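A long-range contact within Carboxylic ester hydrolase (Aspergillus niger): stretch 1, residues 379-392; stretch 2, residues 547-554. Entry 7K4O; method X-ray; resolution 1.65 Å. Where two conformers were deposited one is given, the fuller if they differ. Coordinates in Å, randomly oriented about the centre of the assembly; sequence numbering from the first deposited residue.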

ATOM      1  N   LEU A 379     -15.280 -14.874  10.837  1.00 26.66           N
ATOM      2  CA  LEU A 379     -14.429 -14.025   9.932  1.00 25.54           C
ATOM      3  C   LEU A 379     -15.232 -13.692   8.667  1.00 26.76           C
ATOM      4  O   LEU A 379     -15.237 -12.510   8.223  1.00 24.75           O
ATOM      5  CB  LEU A 379     -13.119 -14.735   9.585  1.00 25.47           C
ATOM      6  CG  LEU A 379     -12.205 -15.072  10.755  1.00 26.94           C
ATOM      7  CD1 LEU A 379     -10.915 -15.664  10.254  1.00 30.31           C
ATOM      8  CD2 LEU A 379     -11.903 -13.886  11.643  1.00 29.64           C
ATOM      9  N   LYS A 380     -15.913 -14.663   8.069  1.00 26.31           N
ATOM     10  CA  LYS A 380     -16.762 -14.417   6.888  0.63 24.61           C
ATOM     11  C   LYS A 380     -17.797 -13.341   7.219  1.00 26.66           C
ATOM     12  O   LYS A 380     -17.991 -12.417   6.434  1.00 25.70           O
ATOM     13  CB  LYS A 380     -17.442 -15.706   6.446  0.63 25.04           C
ATOM     14  CG  LYS A 380     -18.523 -15.514   5.400  0.63 25.20           C
ATOM     15  CD  LYS A 380     -19.311 -16.781   5.143  0.63 27.60           C
ATOM     16  CE  LYS A 380     -20.397 -16.588   4.111  0.63 28.94           C
ATOM     17  NZ  LYS A 380     -21.028 -17.878   3.747  0.63 30.93           N
ATOM     18  N   ASP A 381     -18.464 -13.466   8.350  1.00 26.30           N
ATOM     19  CA  ASP A 381     -19.559 -12.533   8.702  1.00 27.49           C
ATOM     20  C   ASP A 381     -18.992 -11.106   8.841  1.00 25.18           C
ATOM     21  O   ASP A 381     -19.668 -10.162   8.407  1.00 26.22           O
ATOM     22  CB  ASP A 381     -20.256 -12.948  10.008  1.00 26.59           C
ATOM     23  CG  ASP A 381     -21.072 -14.240   9.866  1.00 37.19           C
ATOM     24  OD1 ASP A 381     -21.365 -14.639   8.737  1.00 33.43           O
ATOM     25  OD2 ASP A 381     -21.386 -14.836  10.922  1.00 39.10           O
ATOM     26  N   TRP A 382     -17.818 -10.970   9.431  1.00 25.31           N
ATOM     27  CA  TRP A 382     -17.139  -9.643   9.552  1.00 23.58           C
ATOM     28  C   TRP A 382     -16.798  -9.109   8.163  1.00 22.30           C
ATOM     29  O   TRP A 382     -17.017  -7.883   7.915  1.00 23.83           O
ATOM     30  CB  TRP A 382     -15.925  -9.771  10.447  1.00 25.36           C
ATOM     31  CG  TRP A 382     -16.228  -9.728  11.915  1.00 24.24           C
ATOM     32  CD1 TRP A 382     -17.201  -9.033  12.569  1.00 26.06           C
ATOM     33  CD2 TRP A 382     -15.468 -10.401  12.930  1.00 24.52           C
ATOM     34  NE1 TRP A 382     -17.079  -9.237  13.916  1.00 28.59           N
ATOM     35  CE2 TRP A 382     -16.017 -10.040  14.168  1.00 26.68           C
ATOM     36  CE3 TRP A 382     -14.307 -11.172  12.909  1.00 25.77           C
ATOM     37  CZ2 TRP A 382     -15.477 -10.481  15.374  1.00 28.79           C
ATOM     38  CZ3 TRP A 382     -13.748 -11.587  14.102  1.00 28.40           C
ATOM     39  CH2 TRP A 382     -14.342 -11.247  15.314  1.00 27.02           C
ATOM     40  N   MET A 383     -16.340  -9.946   7.257  1.00 23.76           N
ATOM     41  CA  MET A 383     -15.962  -9.416   5.921  1.00 23.30           C
ATOM     42  C   MET A 383     -17.210  -8.896   5.218  1.00 25.71           C
ATOM     43  O   MET A 383     -17.181  -7.820   4.569  1.00 23.53           O
ATOM     44  CB  MET A 383     -15.238 -10.470   5.086  1.00 22.58           C
ATOM     45  CG  MET A 383     -13.929 -10.869   5.730  1.00 24.54           C
ATOM     46  SD  MET A 383     -13.030 -12.029   4.704  1.00 27.28           S
ATOM     47  CE  MET A 383     -11.557 -12.249   5.682  1.00 25.15           C
ATOM     48  N   ILE A 384     -18.299  -9.673   5.274  1.00 25.45           N
ATOM     49  CA  ILE A 384     -19.552  -9.326   4.555  1.00 24.67           C
ATOM     50  C   ILE A 384     -20.224  -8.134   5.207  1.00 23.53           C
ATOM     51  O   ILE A 384     -20.686  -7.240   4.466  1.00 24.96           O
ATOM     52  CB  ILE A 384     -20.489 -10.549   4.477  1.00 27.96           C
ATOM     53  CG1 ILE A 384     -19.819 -11.619   3.605  1.00 29.85           C
ATOM     54  CG2 ILE A 384     -21.848 -10.128   3.931  1.00 30.55           C
ATOM     55  CD1 ILE A 384     -20.625 -12.930   3.447  1.00 29.08           C
ATOM     56  N   SER A 385     -20.346  -8.101   6.526  1.00 22.62           N
ATOM     57  CA  SER A 385     -21.037  -6.971   7.192  0.70 23.80           C
ATOM     58  C   SER A 385     -20.231  -5.686   7.007  1.00 23.32           C
ATOM     59  O   SER A 385     -20.856  -4.623   6.804  1.00 23.63           O
ATOM     60  CB  SER A 385     -21.336  -7.190   8.652  0.70 29.21           C
ATOM     61  OG  SER A 385     -20.172  -7.412   9.386  0.70 28.13           O
ATOM     62  N   GLY A 386     -18.915  -5.786   7.082  1.00 24.44           N
ATOM     63  CA  GLY A 386     -18.068  -4.590   6.910  1.00 22.90           C
ATOM     64  C   GLY A 386     -18.116  -4.056   5.492  1.00 22.10           C
ATOM     65  O   GLY A 386     -17.913  -2.854   5.296  1.00 21.18           O
ATOM     66  N   LEU A 387     -18.326  -4.915   4.511  1.00 23.23           N
ATOM     67  CA  LEU A 387     -18.442  -4.456   3.099  1.00 22.14           C
ATOM     68  C   LEU A 387     -19.591  -3.466   3.001  1.00 22.94           C
ATOM     69  O   LEU A 387     -19.412  -2.389   2.405  1.00 21.24           O
ATOM     70  CB  LEU A 387     -18.629  -5.680   2.191  1.00 21.80           C
ATOM     71  CG  LEU A 387     -18.925  -5.393   0.736  1.00 23.56           C
ATOM     72  CD1 LEU A 387     -17.776  -4.576   0.117  1.00 26.62           C
ATOM     73  CD2 LEU A 387     -19.131  -6.690  -0.040  1.00 24.62           C
ATOM     74  N   GLN A 388     -20.745  -3.793   3.579  1.00 21.72           N
ATOM     75  CA  GLN A 388     -21.906  -2.864   3.523  1.00 21.27           C
ATOM     76  C   GLN A 388     -21.573  -1.593   4.315  1.00 21.21           C
ATOM     77  O   GLN A 388     -21.873  -0.474   3.847  1.00 22.86           O
ATOM     78  CB  GLN A 388     -23.183  -3.565   4.011  1.00 22.53           C
ATOM     79  CG  GLN A 388     -24.395  -2.663   3.946  1.00 22.37           C
ATOM     80  CD  GLN A 388     -25.719  -3.334   4.252  1.00 23.26           C
ATOM     81  OE1 GLN A 388     -25.776  -4.500   4.730  1.00 25.35           O
ATOM     82  NE2 GLN A 388     -26.782  -2.584   4.015  1.00 20.87           N
ATOM     83  N   GLU A 389     -21.061  -1.736   5.523  1.00 21.41           N
ATOM     84  CA  GLU A 389     -20.893  -0.600   6.462  1.00 22.23           C
ATOM     85  C   GLU A 389     -19.852   0.397   5.915  1.00 21.81           C
ATOM     86  O   GLU A 389     -20.077   1.619   6.049  1.00 20.72           O
ATOM     87  CB  GLU A 389     -20.489  -1.149   7.828  1.00 23.05           C
ATOM     88  CG  GLU A 389     -20.177  -0.093   8.883  1.00 26.16           C
ATOM     89  CD  GLU A 389     -20.177  -0.660  10.315  1.00 38.43           C
ATOM     90  OE1 GLU A 389     -20.064  -1.931  10.494  1.00 39.39           O
ATOM     91  OE2 GLU A 389     -20.243   0.162  11.260  1.00 37.31           O
ATOM     92  N   TYR A 390     -18.795  -0.103   5.285  1.00 21.55           N
ATOM     93  CA  TYR A 390     -17.628   0.744   4.908  1.00 22.10           C
ATOM     94  C   TYR A 390     -17.519   0.924   3.401  1.00 21.49           C
ATOM     95  O   TYR A 390     -16.546   1.620   2.962  1.00 21.05           O
ATOM     96  CB  TYR A 390     -16.353   0.224   5.603  1.00 21.25           C
ATOM     97  CG  TYR A 390     -16.393   0.450   7.095  1.00 21.57           C
ATOM     98  CD1 TYR A 390     -16.537   1.714   7.609  1.00 22.81           C
ATOM     99  CD2 TYR A 390     -16.419  -0.604   8.002  1.00 22.86           C
ATOM    100  CE1 TYR A 390     -16.702   1.967   8.956  1.00 23.16           C
ATOM    101  CE2 TYR A 390     -16.559  -0.357   9.356  1.00 21.53           C
ATOM    102  CZ  TYR A 390     -16.670   0.921   9.851  1.00 22.61           C
ATOM    103  OH  TYR A 390     -16.865   1.184  11.168  1.00 24.46           O
ATOM    104  N   TYR A 391     -18.481   0.454   2.620  1.00 21.43           N
ATOM    105  CA  TYR A 391     -18.450   0.556   1.131  1.00 21.24           C
ATOM    106  C   TYR A 391     -18.100   1.982   0.705  1.00 22.00           C
ATOM    107  O   TYR A 391     -17.261   2.168  -0.192  1.00 21.06           O
ATOM    108  CB  TYR A 391     -19.824   0.218   0.526  1.00 20.37           C
ATOM    109  CG  TYR A 391     -19.772  -0.463  -0.818  1.00 24.31           C
ATOM    110  CD1 TYR A 391     -19.597   0.250  -1.990  1.00 33.41           C
ATOM    111  CD2 TYR A 391     -19.953  -1.822  -0.905  1.00 27.84           C
ATOM    112  CE1 TYR A 391     -19.539  -0.414  -3.213  1.00 36.26           C
ATOM    113  CE2 TYR A 391     -19.935  -2.484  -2.115  1.00 31.57           C
ATOM    114  CZ  TYR A 391     -19.641  -1.784  -3.253  1.00 35.19           C
ATOM    115  OH  TYR A 391     -19.614  -2.531  -4.408  1.00 42.83           O
ATOM    116  N   SER A 392     -18.780   2.966   1.288  1.00 19.94           N
ATOM    117  CA  SER A 392     -18.741   4.396   0.883  1.00 18.85           C
ATOM    118  C   SER A 392     -17.547   5.152   1.476  1.00 21.14           C
ATOM    119  O   SER A 392     -17.363   6.343   1.110  1.00 20.97           O
ATOM    120  CB  SER A 392     -20.024   5.101   1.237  1.00 20.41           C
ATOM    121  OG  SER A 392     -21.109   4.601   0.494  1.00 20.14           O
ATOM    122  N   ASP A 547     -17.011 -17.661  -3.820  1.00 31.33           N
ATOM    123  CA  ASP A 547     -18.396 -18.178  -3.887  1.00 29.52           C
ATOM    124  C   ASP A 547     -19.066 -18.240  -2.502  1.00 30.01           C
ATOM    125  O   ASP A 547     -20.278 -18.461  -2.481  1.00 30.48           O
ATOM    126  CB  ASP A 547     -18.388 -19.550  -4.568  1.00 32.98           C
ATOM    127  CG  ASP A 547     -17.642 -20.613  -3.794  1.00 37.12           C
ATOM    128  OD1 ASP A 547     -16.530 -20.375  -3.310  1.00 37.68           O
ATOM    129  OD2 ASP A 547     -18.177 -21.736  -3.724  1.00 51.05           O
ATOM    130  N   ALA A 548     -18.383 -17.970  -1.400  1.00 26.91           N
ATOM    131  CA  ALA A 548     -19.012 -17.796  -0.077  1.00 26.75           C
ATOM    132  C   ALA A 548     -19.786 -16.471   0.017  1.00 27.25           C
ATOM    133  O   ALA A 548     -20.558 -16.298   0.973  1.00 26.25           O
ATOM    134  CB  ALA A 548     -18.004 -17.884   1.014  1.00 28.70           C
ATOM    135  N   VAL A 549     -19.480 -15.517  -0.849  1.00 25.89           N
ATOM    136  CA  VAL A 549     -19.979 -14.132  -0.708  1.00 25.65           C
ATOM    137  C   VAL A 549     -20.991 -13.860  -1.796  1.00 24.78           C
ATOM    138  O   VAL A 549     -20.656 -13.900  -2.977  1.00 27.04           O
ATOM    139  CB  VAL A 549     -18.829 -13.116  -0.731  1.00 23.95           C
ATOM    140  CG1 VAL A 549     -19.433 -11.713  -0.603  1.00 25.52           C
ATOM    141  CG2 VAL A 549     -17.830 -13.397   0.364  1.00 26.74           C
ATOM    142  N   PRO A 550     -22.306 -13.661  -1.487  1.00 26.03           N
ATOM    143  CA  PRO A 550     -23.288 -13.467  -2.557  1.00 25.92           C
ATOM    144  C   PRO A 550     -23.042 -12.185  -3.391  1.00 25.09           C
ATOM    145  O   PRO A 550     -23.297 -12.179  -4.542  1.00 28.21           O
ATOM    146  CB  PRO A 550     -24.623 -13.458  -1.810  1.00 27.32           C
ATOM    147  CG  PRO A 550     -24.354 -14.237  -0.567  1.00 27.29           C
ATOM    148  CD  PRO A 550     -22.933 -13.904  -0.162  1.00 28.24           C
ATOM    149  N   MET A 551     -22.573 -11.141  -2.732  1.00 26.51           N
ATOM    150  CA  MET A 551     -22.312  -9.838  -3.412  1.00 27.26           C
ATOM    151  C   MET A 551     -21.052 -10.017  -4.260  1.00 27.93           C
ATOM    152  O   MET A 551     -20.084 -10.634  -3.814  1.00 26.96           O
ATOM    153  CB  MET A 551     -22.024  -8.746  -2.385  1.00 29.22           C
ATOM    154  CG  MET A 551     -23.202  -8.306  -1.519  1.00 30.64           C
ATOM    155  SD  MET A 551     -24.521  -7.616  -2.479  1.00 31.12           S
ATOM    156  CE  MET A 551     -23.904  -5.974  -2.936  1.00 26.86           C
ATOM    157  N   PRO A 552     -20.927  -9.288  -5.387  1.00 29.92           N
ATOM    158  CA  PRO A 552     -19.638  -9.120  -6.047  1.00 27.95           C
ATOM    159  C   PRO A 552     -18.686  -8.427  -5.077  1.00 28.55           C
ATOM    160  O   PRO A 552     -18.986  -7.456  -4.394  1.00 29.84           O
ATOM    161  CB  PRO A 552     -19.928  -8.217  -7.271  1.00 29.89           C
ATOM    162  CG  PRO A 552     -21.430  -8.302  -7.458  1.00 33.82           C
ATOM    163  CD  PRO A 552     -21.992  -8.519  -6.064  1.00 30.81           C
ATOM    164  N   VAL A 553     -17.476  -8.930  -5.049  1.00 24.57           N
ATOM    165  CA  VAL A 553     -16.417  -8.320  -4.231  1.00 23.73           C
ATOM    166  C   VAL A 553     -15.383  -7.757  -5.202  1.00 22.82           C
ATOM    167  O   VAL A 553     -14.625  -8.545  -5.796  1.00 24.91           O
ATOM    168  CB  VAL A 553     -15.803  -9.336  -3.292  1.00 24.71           C
ATOM    169  CG1 VAL A 553     -14.652  -8.716  -2.526  1.00 25.00           C
ATOM    170  CG2 VAL A 553     -16.880  -9.907  -2.347  1.00 25.00           C
ATOM    171  N   TYR A 554     -15.417  -6.445  -5.414  1.00 22.64           N
ATOM    172  CA  TYR A 554     -14.442  -5.822  -6.360  1.00 22.35           C
ATOM    173  C   TYR A 554     -13.088  -5.746  -5.695  1.00 24.07           C
ATOM    174  O   TYR A 554     -12.075  -5.764  -6.460  1.00 24.59           O
ATOM    175  CB  TYR A 554     -14.916  -4.453  -6.824  1.00 21.77           C
ATOM    176  CG  TYR A 554     -16.240  -4.523  -7.514  1.00 21.66           C
ATOM    177  CD1 TYR A 554     -16.437  -5.272  -8.667  1.00 23.18           C
ATOM    178  CD2 TYR A 554     -17.356  -3.939  -6.962  1.00 22.54           C
ATOM    179  CE1 TYR A 554     -17.686  -5.396  -9.266  1.00 21.37           C
ATOM    180  CE2 TYR A 554     -18.591  -4.028  -7.576  1.00 22.41           C
ATOM    181  CZ  TYR A 554     -18.785  -4.795  -8.707  1.00 22.96           C
ATOM    182  OH  TYR A 554     -20.034  -4.937  -9.298  1.00 26.21           O
ATOM    183  OXT TYR A 554     -12.984  -5.655  -4.444  1.00 23.31           O
TER
HETATM  184  O   HOH W   1     -22.686 -17.897   1.739  1.00 52.66           O
HETATM  185  O   HOH W   2     -17.212  -4.876  -3.614  1.00 23.62           O

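How does a helix hold a C-terminal tail that has no regular structure of its own? Residues Lys380, Ile384, Leu387 and Tyr391 recur every three or four positions, so their side chains line one flank of the chain, and the tail runs along it from Ala548 to Tyr554. The contact is modest, burying 353 Å² over both sides, and rests on apolar packing and two bridging waters.

Why is Lys380 stretched out? All four of its chi angles are t, the fully extended form, which carries the amine to the backbone of Ala548. Lys380 CE and NZ each lie 3.2 Å from Ala548 O. Water 1 bridges the amine and this carbonyl: it accepts from Lys380 NZ at 2.6 Å and donates to Ala548 O at 2.8 Å. The small methyl of Ala548 points toward the helix, Ala548 CB lying 4.1 Å from Lys380 NZ.

What fills the middle? Ile384 has chi1 m and chi2 t, which sends its apolar tip outward, Ile384 CD1 lying 4.2 Å from Val549 CG2 and 4.4 Å from Pro550 CD. Farther along, branched, uncharged Leu387 suits a buried site; chi1 t and chi2 p place Leu387 CD2 4.3 Å from Met551 CB and 4.4 Å from Pro552 O. Met551 is m at all three chi angles, yet meets Leu387 near the root of its side chain.

How do the two tyrosines meet? Tyr391 leaves its backbone sideways, with chi1 at -147°, between wells, but its length lets the hydroxyl reach the tail. Tyr391 OH lies 3.7 Å from Tyr554 CE2, at the edge of that ring and near its plane. Water 2 joins the groups, donating to Pro552 O at 3.2 Å, accepting from Tyr554 N at 3.0 Å and bonding weakly with Tyr391 OH at 3.4 Å.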